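PDB 4GL3: putative glucoamylase from Bacteroides uniformis, which is a putative glucoamylase, probably a glycoside hydrolase that releases glucose from starch-like or related glucans. Local coordinates for residues Arg75-Arg87 / Tyr140-Ile154. Sequence-based numbering, arbitrary orientation.
Sequences REQGAERMLKIVR and YFTKDNPTENRIRGI
Helix 75-87 and helix 146-154 run in broadly the same direction, their axes 35° apart and 9.5 Å from one another at closest approach, with L83 and I151 facing each other where the CA atoms come nearest. The interface illustrates how two helices and the connection leading into one of them share an apolar seam closed at one end by a salt bridge; such packing is consistent with the helical six-hairpin glycosidase clan. L83 is a knob seated among T147, R150, I151 and I154: with CG anti to the backbone N (chi1 -176°) the branch is carried across to helix 146-154, where CD1 lies 3.6 Å from R150 CG and CD2 rests against the methyl of T147. I154 lays CG2 beside V86 CB at 3.8 Å. I151 CD1 packs on M82 CB and lies over one face of the F141 ring, toward its rim, while Y140 CD2 stands over the centre of the opposite face. The selenomethionine M82 brings CG to within 3.8 Å of F141 CE2.

At the N-terminal end, R75 grips the buried carboxylate of E148 side-on: NE reaches OE2 at 2.7 Å and NH2 reaches OE1 at 2.9 Å, both nearly straight, on syn lone pairs, with the two planes almost coplanar. NH2 also donates to Y140 O; Y140 CE2 lies over one guanidinium face and K143 CE over the other. OE1 takes a second bond from K143 N, and N145 caps the helix through E148 N. A leucine in place of R75 would probably deprive the E148 carboxylate of its charged mate and Y140 O of its arginine bond, though a water still donates to that oxygen. The E148 carboxylate, with E76 through a water, probably eases the closeness of R75 and K143, and R75 with the carboxylate it grips ties helix 75-87 to the 141-145 connection and helix 146-154.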
# COMPACT_ATOMS: atom_id res chain seq x y z
N ARG A 75 15.80 -16.39 7.81
CA ARG A 75 16.22 -15.75 6.60
C ARG A 75 16.24 -16.72 5.42
O ARG A 75 15.95 -16.34 4.31
CB ARG A 75 17.61 -15.15 6.73
CG ARG A 75 17.83 -14.09 5.65
CD ARG A 75 19.28 -13.93 5.37
NE ARG A 75 19.55 -13.03 4.25
CZ ARG A 75 19.65 -11.71 4.32
NH1 ARG A 75 19.42 -11.03 5.43
NH2 ARG A 75 19.97 -11.07 3.23
N GLU A 76 16.65 -17.96 5.68
CA GLU A 76 16.67 -18.99 4.65
C GLU A 76 15.22 -19.27 4.20
O GLU A 76 14.98 -19.38 3.01
CB GLU A 76 17.36 -20.27 5.13
CG GLU A 76 18.86 -20.10 5.47
CD GLU A 76 19.13 -19.14 6.66
OE1 GLU A 76 18.39 -19.14 7.70
OE2 GLU A 76 20.09 -18.33 6.56
N GLN A 77 14.28 -19.33 5.15
CA GLN A 77 12.88 -19.56 4.77
C GLN A 77 12.34 -18.42 3.96
O GLN A 77 11.62 -18.64 2.97
CB GLN A 77 11.97 -19.78 5.96
CG GLN A 77 12.19 -21.07 6.72
CD GLN A 77 11.38 -21.08 8.02
OE1 GLN A 77 11.42 -20.14 8.82
NE2 GLN A 77 10.62 -22.11 8.20
N GLY A 78 12.65 -17.20 4.38
CA GLY A 78 12.13 -16.05 3.72
C GLY A 78 12.68 -15.89 2.30
O GLY A 78 11.95 -15.53 1.38
N ALA A 79 13.97 -16.16 2.15
CA ALA A 79 14.64 -16.12 0.84
C ALA A 79 14.06 -17.17 -0.10
O ALA A 79 13.83 -16.92 -1.30
CB ALA A 79 16.15 -16.31 1.02
N GLU A 80 13.79 -18.36 0.44
CA GLU A 80 13.22 -19.43 -0.36
C GLU A 80 11.86 -19.02 -0.92
O GLU A 80 11.60 -19.16 -2.14
CB GLU A 80 13.11 -20.72 0.49
CG GLU A 80 12.44 -21.89 -0.23
CD GLU A 80 12.36 -23.10 0.67
OE1 GLU A 80 12.00 -22.96 1.88
OE2 GLU A 80 12.69 -24.19 0.19
N ARG A 81 11.02 -18.47 -0.05
CA ARG A 81 9.71 -17.94 -0.47
C ARG A 81 9.86 -16.82 -1.51
O ARG A 81 9.16 -16.80 -2.52
CB ARG A 81 8.92 -17.42 0.74
CG ARG A 81 7.50 -16.90 0.46
CD ARG A 81 6.57 -17.98 -0.07
NE ARG A 81 6.39 -19.07 0.87
CZ ARG A 81 5.42 -19.14 1.78
NH1 ARG A 81 4.48 -18.20 1.88
NH2 ARG A 81 5.35 -20.17 2.58
N MSE A 82 10.72 -15.85 -1.24
CA MSE A 82 10.95 -14.75 -2.14
C MSE A 82 11.38 -15.23 -3.54
O MSE A 82 10.90 -14.72 -4.56
CB MSE A 82 12.02 -13.80 -1.57
CG MSE A 82 12.20 -12.51 -2.36
SE MSE A 82 10.67 -11.33 -2.33
CE MSE A 82 10.33 -11.46 -0.43
N LEU A 83 12.29 -16.19 -3.59
CA LEU A 83 12.70 -16.78 -4.87
C LEU A 83 11.49 -17.42 -5.58
O LEU A 83 11.35 -17.22 -6.79
CB LEU A 83 13.88 -17.78 -4.72
CG LEU A 83 14.46 -18.40 -6.02
CD1 LEU A 83 14.86 -17.31 -7.02
CD2 LEU A 83 15.63 -19.34 -5.73
N LYS A 84 10.63 -18.14 -4.86
CA LYS A 84 9.42 -18.70 -5.46
C LYS A 84 8.55 -17.57 -6.11
O LYS A 84 8.09 -17.71 -7.24
CB LYS A 84 8.60 -19.52 -4.45
CG LYS A 84 7.30 -20.15 -5.00
CD LYS A 84 6.76 -21.28 -4.11
CE LYS A 84 6.07 -20.71 -2.89
NZ LYS A 84 5.56 -21.72 -1.88
N ILE A 85 8.37 -16.47 -5.38
CA ILE A 85 7.57 -15.38 -5.82
C ILE A 85 8.12 -14.75 -7.08
O ILE A 85 7.38 -14.58 -8.05
CB ILE A 85 7.40 -14.30 -4.72
CG1 ILE A 85 6.50 -14.80 -3.60
CG2 ILE A 85 6.81 -13.01 -5.30
CD1 ILE A 85 6.59 -13.99 -2.28
N VAL A 86 9.40 -14.39 -7.08
CA VAL A 86 9.96 -13.68 -8.23
C VAL A 86 10.16 -14.59 -9.43
O VAL A 86 10.01 -14.15 -10.60
CB VAL A 86 11.25 -12.87 -7.87
CG1 VAL A 86 10.94 -11.93 -6.73
CG2 VAL A 86 12.44 -13.75 -7.53
N ARG A 87 10.40 -15.87 -9.19
CA ARG A 87 10.38 -16.82 -10.30
C ARG A 87 8.99 -16.91 -10.95
O ARG A 87 8.88 -16.97 -12.17
CB ARG A 87 10.85 -18.22 -9.89
CG ARG A 87 12.33 -18.44 -9.90
CD ARG A 87 12.71 -19.82 -9.36
NE ARG A 87 14.13 -20.10 -9.62
CZ ARG A 87 14.88 -20.99 -8.96
NH1 ARG A 87 14.38 -21.71 -7.95
NH2 ARG A 87 16.17 -21.16 -9.28
N TYR A 140 17.54 -5.76 0.22
CA TYR A 140 17.66 -6.54 1.48
C TYR A 140 18.42 -7.85 1.30
O TYR A 140 19.27 -8.21 2.11
CB TYR A 140 16.26 -6.89 2.00
CG TYR A 140 16.28 -7.68 3.30
CD1 TYR A 140 16.59 -7.07 4.52
CD2 TYR A 140 15.98 -9.04 3.31
CE1 TYR A 140 16.59 -7.78 5.71
CE2 TYR A 140 16.00 -9.76 4.49
CZ TYR A 140 16.29 -9.12 5.68
OH TYR A 140 16.32 -9.84 6.81
N PHE A 141 18.09 -8.61 0.24
CA PHE A 141 18.71 -9.93 -0.03
C PHE A 141 20.06 -9.84 -0.72
O PHE A 141 20.20 -10.22 -1.89
CB PHE A 141 17.76 -10.82 -0.83
CG PHE A 141 16.52 -11.19 -0.07
CD1 PHE A 141 16.57 -12.16 0.91
CD2 PHE A 141 15.35 -10.53 -0.28
CE1 PHE A 141 15.46 -12.47 1.65
CE2 PHE A 141 14.21 -10.85 0.43
CZ PHE A 141 14.27 -11.85 1.39
N THR A 142 21.06 -9.37 0.03
CA THR A 142 22.36 -8.97 -0.49
C THR A 142 23.45 -10.02 -0.29
O THR A 142 24.59 -9.77 -0.63
CB THR A 142 22.84 -7.66 0.19
OG1 THR A 142 22.89 -7.89 1.59
CG2 THR A 142 21.87 -6.53 -0.03
N LYS A 143 23.13 -11.20 0.24
CA LYS A 143 24.14 -12.24 0.47
C LYS A 143 24.65 -12.81 -0.85
O LYS A 143 23.90 -12.92 -1.81
CB LYS A 143 23.56 -13.39 1.29
CG LYS A 143 23.04 -12.99 2.64
CD LYS A 143 22.91 -14.21 3.52
CE LYS A 143 22.92 -13.84 4.98
NZ LYS A 143 23.12 -15.08 5.76
N ASP A 144 25.91 -13.19 -0.89
CA ASP A 144 26.46 -13.85 -2.05
C ASP A 144 26.19 -15.35 -1.89
O ASP A 144 27.03 -16.09 -1.42
CB ASP A 144 27.97 -13.56 -2.14
CG ASP A 144 28.64 -14.25 -3.33
OD1 ASP A 144 27.93 -14.65 -4.29
OD2 ASP A 144 29.87 -14.40 -3.29
N ASN A 145 24.98 -15.80 -2.19
CA ASN A 145 24.71 -17.24 -2.25
C ASN A 145 23.72 -17.48 -3.39
O ASN A 145 23.21 -16.52 -3.96
CB ASN A 145 24.21 -17.81 -0.90
CG ASN A 145 22.83 -17.29 -0.51
OD1 ASN A 145 21.89 -17.15 -1.36
ND2 ASN A 145 22.68 -16.96 0.76
N PRO A 146 23.51 -18.75 -3.77
CA PRO A 146 22.76 -18.96 -5.00
C PRO A 146 21.34 -18.40 -4.97
O PRO A 146 20.91 -17.82 -5.97
CB PRO A 146 22.77 -20.47 -5.16
CG PRO A 146 24.09 -20.90 -4.52
CD PRO A 146 24.23 -19.97 -3.34
N THR A 147 20.64 -18.55 -3.84
CA THR A 147 19.27 -18.09 -3.75
C THR A 147 19.18 -16.56 -3.86
O THR A 147 18.35 -16.03 -4.60
CB THR A 147 18.61 -18.57 -2.46
OG1 THR A 147 18.57 -20.00 -2.48
CG2 THR A 147 17.20 -18.05 -2.32
N GLU A 148 20.03 -15.85 -3.15
CA GLU A 148 19.89 -14.39 -3.07
C GLU A 148 20.51 -13.75 -4.30
O GLU A 148 20.05 -12.71 -4.74
CB GLU A 148 20.45 -13.81 -1.76
CG GLU A 148 19.80 -14.43 -0.53
CD GLU A 148 20.00 -13.65 0.76
OE1 GLU A 148 20.51 -12.49 0.73
OE2 GLU A 148 19.59 -14.19 1.82
N ASN A 149 21.52 -14.38 -4.89
CA ASN A 149 22.06 -13.88 -6.15
C ASN A 149 20.95 -13.91 -7.19
O ASN A 149 20.81 -12.95 -7.96
CB ASN A 149 23.27 -14.68 -6.62
CG ASN A 149 24.50 -14.46 -5.75
OD1 ASN A 149 24.58 -13.48 -4.99
ND2 ASN A 149 25.46 -15.38 -5.86
N ARG A 150 20.15 -14.97 -7.17
CA ARG A 150 19.11 -15.18 -8.18
C ARG A 150 17.92 -14.26 -7.93
O ARG A 150 17.35 -13.74 -8.87
CB ARG A 150 18.68 -16.63 -8.15
CG ARG A 150 17.70 -17.04 -9.25
CD ARG A 150 18.43 -17.54 -10.48
NE ARG A 150 18.52 -16.54 -11.54
CZ ARG A 150 17.68 -16.43 -12.58
NH1 ARG A 150 16.66 -17.26 -12.73
NH2 ARG A 150 17.87 -15.46 -13.48
N ILE A 151 17.53 -14.08 -6.67
CA ILE A 151 16.54 -13.08 -6.30
C ILE A 151 16.87 -11.71 -6.88
O ILE A 151 16.05 -11.08 -7.52
CB ILE A 151 16.36 -12.95 -4.77
CG1 ILE A 151 15.64 -14.18 -4.16
CG2 ILE A 151 15.53 -11.72 -4.46
CD1 ILE A 151 15.75 -14.33 -2.65
N ARG A 152 18.08 -11.23 -6.63
CA ARG A 152 18.49 -9.90 -7.12
C ARG A 152 18.50 -9.81 -8.63
O ARG A 152 18.07 -8.80 -9.19
CB ARG A 152 19.89 -9.51 -6.56
CG ARG A 152 19.89 -9.21 -5.06
CD ARG A 152 21.17 -8.52 -4.61
NE ARG A 152 22.40 -9.18 -5.11
CZ ARG A 152 22.95 -10.26 -4.58
NH1 ARG A 152 22.42 -10.86 -3.51
NH2 ARG A 152 24.06 -10.76 -5.11
N GLY A 153 19.03 -10.85 -9.29
CA GLY A 153 19.09 -10.91 -10.77
C GLY A 153 17.73 -10.86 -11.41
O GLY A 153 17.49 -10.11 -12.38
N ILE A 154 16.80 -11.65 -10.85
CA ILE A 154 15.47 -11.70 -11.39
C ILE A 154 14.81 -10.37 -11.18
O ILE A 154 14.19 -9.84 -12.09
CB ILE A 154 14.58 -12.83 -10.80
CG1 ILE A 154 15.07 -14.22 -11.29
CG2 ILE A 154 13.10 -12.60 -11.18
CD1 ILE A 154 14.43 -15.44 -10.60
O HOH W 1 18.62 -11.92 8.25
O HOH W 2 19.62 -8.10 5.16
O HOH W 3 21.20 -16.78 4.83